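N-acetylneuraminate lyase (Fusobacterium nucleatum subsp. nucleatum ATCC 25586, PDB 5ZKA) belongs, as a lyase, to the dihydrodipicolinate synthetase family, whose members are built on a TIM-barrel fold. Local coordinates at residues A[27-30]-A[34-37]; A[38-43]-A[74-79]. One frame throughout, in Å; residues are numbered along the deposited sequence.

Contact 1 (A[27-30]-A[34-37]); sequences VPYN and SINE
Asn30 reaches across to Ser34 through both backbone and side chain, which shows how a short loop can be locked before a helix begins. Its backbone N meets Ser34 O at 2.7 Å, and its ND2 meets Ser34 OG at 3.0 Å. The second bond is almost straight (174°), and the hydroxyl lies in the plane of the amide, which should help to set the rotation of the carboxamide. Ser34 OG also bonds Asp32 OD1 in the turn between the two segments. On the other branch, Asn30 OD1 touches the CB methylene of Asn36 at 3.7 Å, the two side chains crossing at about a right angle. Asn36 has its own backbone link, N to Pro28 O at 2.8 Å. These two backbone bonds flank Tyr29 and Ile35, a non-hydrogen-bonded antiparallel pair. With CG anti to its backbone N (chi1 173°), Asn36 turns its amide onward along the chain, where OD1 takes the N-H of Gly39 while ND2 bonds Asp278 OD2. Asn36 is thus the N-cap of helix 37-49, and the whole is a tight beta-alpha loop, closed by a single antiparallel bridge, between the first strand and first helix of a TIM barrel.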
loop_
_atom_site.group_PDB
_atom_site.type_symbol
_atom_site.label_atom_id
_atom_site.label_comp_id
_atom_site.label_asym_id
_atom_site.label_seq_id
_atom_site.Cartn_x
_atom_site.Cartn_y
_atom_site.Cartn_z
ATOM N N VAL A 27 -12.838 12.912 -21.583
ATOM C CA VAL A 27 -13.165 13.835 -22.662
ATOM C C VAL A 27 -13.452 13.018 -23.910
ATOM O O VAL A 27 -12.650 12.152 -24.269
ATOM C CB VAL A 27 -12.037 14.846 -22.933
ATOM C CG1 VAL A 27 -12.410 15.742 -24.128
ATOM C CG2 VAL A 27 -11.789 15.677 -21.689
ATOM N N PRO A 28 -14.588 13.237 -24.586
ATOM C CA PRO A 28 -14.851 12.515 -25.830
ATOM C C PRO A 28 -14.280 13.252 -27.026
ATOM O O PRO A 28 -14.506 14.457 -27.209
ATOM C CB PRO A 28 -16.383 12.440 -25.876
ATOM C CG PRO A 28 -16.834 13.665 -25.158
ATOM C CD PRO A 28 -15.764 13.990 -24.121
ATOM N N TYR A 29 -13.531 12.526 -27.845
ATOM C CA TYR A 29 -12.878 13.079 -29.019
ATOM C C TYR A 29 -13.498 12.481 -30.271
ATOM O O TYR A 29 -13.958 11.338 -30.265
ATOM C CB TYR A 29 -11.365 12.806 -28.990
ATOM C CG TYR A 29 -10.684 13.435 -27.799
ATOM C CD1 TYR A 29 -10.332 14.786 -27.808
ATOM C CD2 TYR A 29 -10.413 12.690 -26.653
ATOM C CE1 TYR A 29 -9.720 15.381 -26.700
ATOM C CE2 TYR A 29 -9.795 13.269 -25.542
ATOM C CZ TYR A 29 -9.451 14.613 -25.573
ATOM O OH TYR A 29 -8.851 15.181 -24.473
ATOM N N ASN A 30 -13.531 13.276 -31.340
ATOM C CA ASN A 30 -13.971 12.779 -32.633
ATOM C C ASN A 30 -12.849 11.966 -33.278
ATOM O O ASN A 30 -11.744 11.845 -32.737
ATOM C CB ASN A 30 -14.404 13.939 -33.526
ATOM C CG ASN A 30 -15.585 14.697 -32.955
ATOM O OD1 ASN A 30 -16.584 14.093 -32.569
ATOM N ND2 ASN A 30 -15.475 16.025 -32.898
ATOM N N SER A 34 -10.512 16.024 -32.617
ATOM C CA SER A 34 -11.134 17.234 -32.102
ATOM C C SER A 34 -12.123 16.887 -30.989
ATOM O O SER A 34 -12.609 15.759 -30.880
ATOM C CB SER A 34 -11.834 18.005 -33.228
ATOM O OG SER A 34 -12.882 17.231 -33.774
ATOM N N ILE A 35 -12.413 17.883 -30.151
ATOM C CA ILE A 35 -13.287 17.678 -28.999
ATOM C C ILE A 35 -14.736 17.522 -29.450
ATOM O O ILE A 35 -15.225 18.274 -30.301
ATOM C CB ILE A 35 -13.145 18.865 -28.033
ATOM C CG1 ILE A 35 -11.698 18.993 -27.561
ATOM C CG2 ILE A 35 -14.108 18.727 -26.868
ATOM C CD1 ILE A 35 -11.307 20.408 -27.234
ATOM N N ASN A 36 -15.442 16.558 -28.860
ATOM C CA ASN A 36 -16.894 16.422 -29.044
ATOM C C ASN A 36 -17.569 17.170 -27.899
ATOM O O ASN A 36 -17.749 16.623 -26.805
ATOM C CB ASN A 36 -17.289 14.947 -29.091
ATOM C CG ASN A 36 -18.809 14.717 -29.108
ATOM O OD1 ASN A 36 -19.606 15.651 -29.129
ATOM N ND2 ASN A 36 -19.200 13.448 -29.113
ATOM N N GLU A 37 -17.961 18.425 -28.158
ATOM C CA GLU A 37 -18.491 19.273 -27.091
ATOM C C GLU A 37 -19.816 18.745 -26.544
ATOM O O GLU A 37 -20.032 18.748 -25.325
ATOM C CB GLU A 37 -18.656 20.706 -27.593
ATOM C CG GLU A 37 -19.375 21.599 -26.601
ATOM C CD GLU A 37 -19.355 23.062 -26.999
ATOM O OE1 GLU A 37 -18.403 23.481 -27.700
ATOM O OE2 GLU A 37 -20.291 23.789 -26.600
#

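Contact 2 (A[38-43]-A[74-79])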
loop_
_atom_site.group_PDB
_atom_site.type_symbol
_atom_site.label_atom_id
_atom_site.label_comp_id
_atom_site.label_asym_id
_atom_site.label_seq_id
_atom_site.Cartn_x
_atom_site.Cartn_y
_atom_site.Cartn_z
ATOM N N LYS A 38 -20.718 18.296 -27.420
ATOM C CA LYS A 38 -21.985 17.738 -26.952
ATOM C C LYS A 38 -21.749 16.580 -25.990
ATOM O O LYS A 38 -22.366 16.507 -24.920
ATOM C CB LYS A 38 -22.829 17.290 -28.146
ATOM C CG LYS A 38 -24.185 16.701 -27.774
ATOM N N GLY A 39 -20.837 15.672 -26.344
ATOM C CA GLY A 39 -20.576 14.532 -25.485
ATOM C C GLY A 39 -19.876 14.911 -24.199
ATOM O O GLY A 39 -20.101 14.281 -23.158
ATOM N N LEU A 40 -19.011 15.933 -24.248
ATOM C CA LEU A 40 -18.325 16.372 -23.033
ATOM C C LEU A 40 -19.320 16.895 -22.008
ATOM O O LEU A 40 -19.212 16.590 -20.817
ATOM C CB LEU A 40 -17.282 17.448 -23.358
ATOM C CG LEU A 40 -16.534 18.037 -22.157
ATOM C CD1 LEU A 40 -15.856 16.933 -21.301
ATOM C CD2 LEU A 40 -15.495 19.087 -22.601
ATOM N N ARG A 41 -20.294 17.689 -22.450
ATOM C CA ARG A 41 -21.351 18.112 -21.538
ATOM C C ARG A 41 -22.131 16.916 -20.994
ATOM O O ARG A 41 -22.523 16.908 -19.821
ATOM C CB ARG A 41 -22.277 19.102 -22.246
ATOM C CG ARG A 41 -21.528 20.376 -22.665
ATOM C CD ARG A 41 -22.455 21.438 -23.245
ATOM N NE ARG A 41 -21.685 22.610 -23.653
ATOM C CZ ARG A 41 -21.496 23.689 -22.900
ATOM N NH1 ARG A 41 -22.039 23.764 -21.693
ATOM N NH2 ARG A 41 -20.762 24.697 -23.359
ATOM N N GLU A 42 -22.356 15.889 -21.824
ATOM C CA GLU A 42 -23.075 14.706 -21.351
ATOM C C GLU A 42 -22.283 13.962 -20.285
ATOM O O GLU A 42 -22.861 13.435 -19.326
ATOM C CB GLU A 42 -23.388 13.772 -22.519
ATOM C CG GLU A 42 -24.424 14.340 -23.500
ATOM C CD GLU A 42 -24.808 13.347 -24.575
ATOM O OE1 GLU A 42 -24.358 12.182 -24.495
ATOM O OE2 GLU A 42 -25.544 13.736 -25.512
ATOM N N ILE A 43 -20.961 13.887 -20.444
ATOM C CA ILE A 43 -20.147 13.207 -19.441
ATOM C C ILE A 43 -20.147 13.992 -18.138
ATOM O O ILE A 43 -20.234 13.419 -17.045
ATOM C CB ILE A 43 -18.717 12.995 -19.968
ATOM C CG1 ILE A 43 -18.712 12.046 -21.165
ATOM C CG2 ILE A 43 -17.813 12.460 -18.855
ATOM C CD1 ILE A 43 -17.305 11.859 -21.775
ATOM N N LYS A 74 -7.630 24.420 -23.478
ATOM C CA LYS A 74 -8.422 25.583 -23.084
ATOM C C LYS A 74 -9.910 25.357 -23.342
ATOM O O LYS A 74 -10.757 25.731 -22.520
ATOM C CB LYS A 74 -7.923 26.825 -23.827
ATOM C CG LYS A 74 -6.517 27.281 -23.432
ATOM C CD LYS A 74 -6.075 28.486 -24.282
ATOM C CE LYS A 74 -4.764 29.079 -23.796
ATOM N NZ LYS A 74 -4.342 30.229 -24.658
ATOM N N ARG A 75 -10.251 24.755 -24.482
ATOM C CA ARG A 75 -11.658 24.553 -24.806
ATOM C C ARG A 75 -12.314 23.568 -23.840
ATOM O O ARG A 75 -13.476 23.745 -23.456
ATOM C CB ARG A 75 -11.803 24.068 -26.249
ATOM C CG ARG A 75 -13.257 23.946 -26.705
ATOM C CD ARG A 75 -13.881 25.319 -26.991
ATOM N NE ARG A 75 -15.337 25.252 -27.149
ATOM C CZ ARG A 75 -16.208 25.941 -26.413
ATOM N NH1 ARG A 75 -15.776 26.765 -25.466
ATOM N NH2 ARG A 75 -17.517 25.811 -26.620
ATOM N N VAL A 76 -11.584 22.526 -23.431
ATOM C CA VAL A 76 -12.103 21.607 -22.414
ATOM C C VAL A 76 -12.400 22.360 -21.122
ATOM O O VAL A 76 -13.461 22.187 -20.512
ATOM C CB VAL A 76 -11.111 20.455 -22.174
ATOM C CG1 VAL A 76 -11.487 19.669 -20.914
ATOM C CG2 VAL A 76 -11.064 19.543 -23.391
ATOM N N PHE A 77 -11.465 23.211 -20.689
ATOM C CA PHE A 77 -11.671 23.978 -19.462
ATOM C C PHE A 77 -12.879 24.899 -19.578
ATOM O O PHE A 77 -13.630 25.071 -18.608
ATOM C CB PHE A 77 -10.431 24.807 -19.124
ATOM C CG PHE A 77 -9.262 24.002 -18.614
ATOM C CD1 PHE A 77 -9.386 23.174 -17.505
ATOM C CD2 PHE A 77 -8.022 24.120 -19.214
ATOM C CE1 PHE A 77 -8.301 22.444 -17.037
ATOM C CE2 PHE A 77 -6.920 23.399 -18.737
ATOM C CZ PHE A 77 -7.063 22.562 -17.650
ATOM N N GLU A 78 -13.065 25.530 -20.744
ATOM C CA GLU A 78 -14.219 26.418 -20.937
ATOM C C GLU A 78 -15.535 25.668 -20.785
ATOM O O GLU A 78 -16.456 26.125 -20.095
ATOM C CB GLU A 78 -14.201 27.062 -22.323
ATOM C CG GLU A 78 -12.994 27.827 -22.704
ATOM C CD GLU A 78 -13.066 28.274 -24.151
ATOM O OE1 GLU A 78 -14.198 28.423 -24.673
ATOM O OE2 GLU A 78 -11.992 28.457 -24.770
ATOM N N ILE A 79 -15.669 24.555 -21.499
ATOM C CA ILE A 79 -16.914 23.794 -21.475
ATOM C C ILE A 79 -17.187 23.269 -20.071
ATOM O O ILE A 79 -18.307 23.375 -19.558
ATOM C CB ILE A 79 -16.854 22.656 -22.511
ATOM C CG1 ILE A 79 -16.778 23.251 -23.922
ATOM C CG2 ILE A 79 -18.061 21.712 -22.381
ATOM C CD1 ILE A 79 -16.195 22.298 -24.949
#
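Leu40 and Arg41 of helix 37-49 meet Ile79 of helix 70-84, a worked example of how successive outer helices pack around a TIM barrel. The segment axes approach to 10.7 Å and cross at -50°, with the helices running in broadly the same sense. The interface is small and centres on one methyl group, Ile79 CG2. Leu40 points toward the facing helix: its CG is anti to the backbone N (chi1 177°), which carries CD2 out to the other side. There CD2 lies 3.7 Å from Ile79 CG2, the two side chains crossing obliquely, and it also approaches Val76, at 4.4 Å from CG1. Val76 in turn packs on Val58 of strand 55-58, so this end of the contact leads toward the barrel wall.

Arg41 lies beside Leu40 and treats the same methyl differently. Its CG touches Ile79 CG2 at 3.7 Å, the two side chains crossing at about a right angle. The chain then runs extended to NE, and a chi4 of -95° swings the guanidinium plane so that one face lies over CG2, offset toward the rim of the flat group. The aliphatic part of the arginine is thereby used as packing, while the charged end continues past it: NH1 forms salt bridges with Glu83 and Asp82, farther along helix 70-84. These carboxylates probably help to hold the guanidinium in its place over the methyl.

Ile79 serves a second arginine as well, this one on its own helix. The other branch of the isoleucine lies under the guanidinium of Arg75, with Ile79 CG1 3.7 Å from the plane and over its centre.

How the contacts relate
Followed from the N terminus, the chain leaves strand 20-24, closes a short loop in contact 1, and runs directly into helix 37-49, whose first turns supply one side of contact 2. The partner helix, 70-84, comes only after strand 55-58, so the two contacts stand in series, neither nesting nor crossing, with centres about 8 Å apart. They share a border. Pro28 CG packs 3.3 Å from Leu40 N, setting the loop against the helix it precedes, and Glu37 OE1 forms a salt bridge of 2.7 Å with Arg75 NH2. Together they tie the first strand-to-helix connection of the barrel to its first two helices.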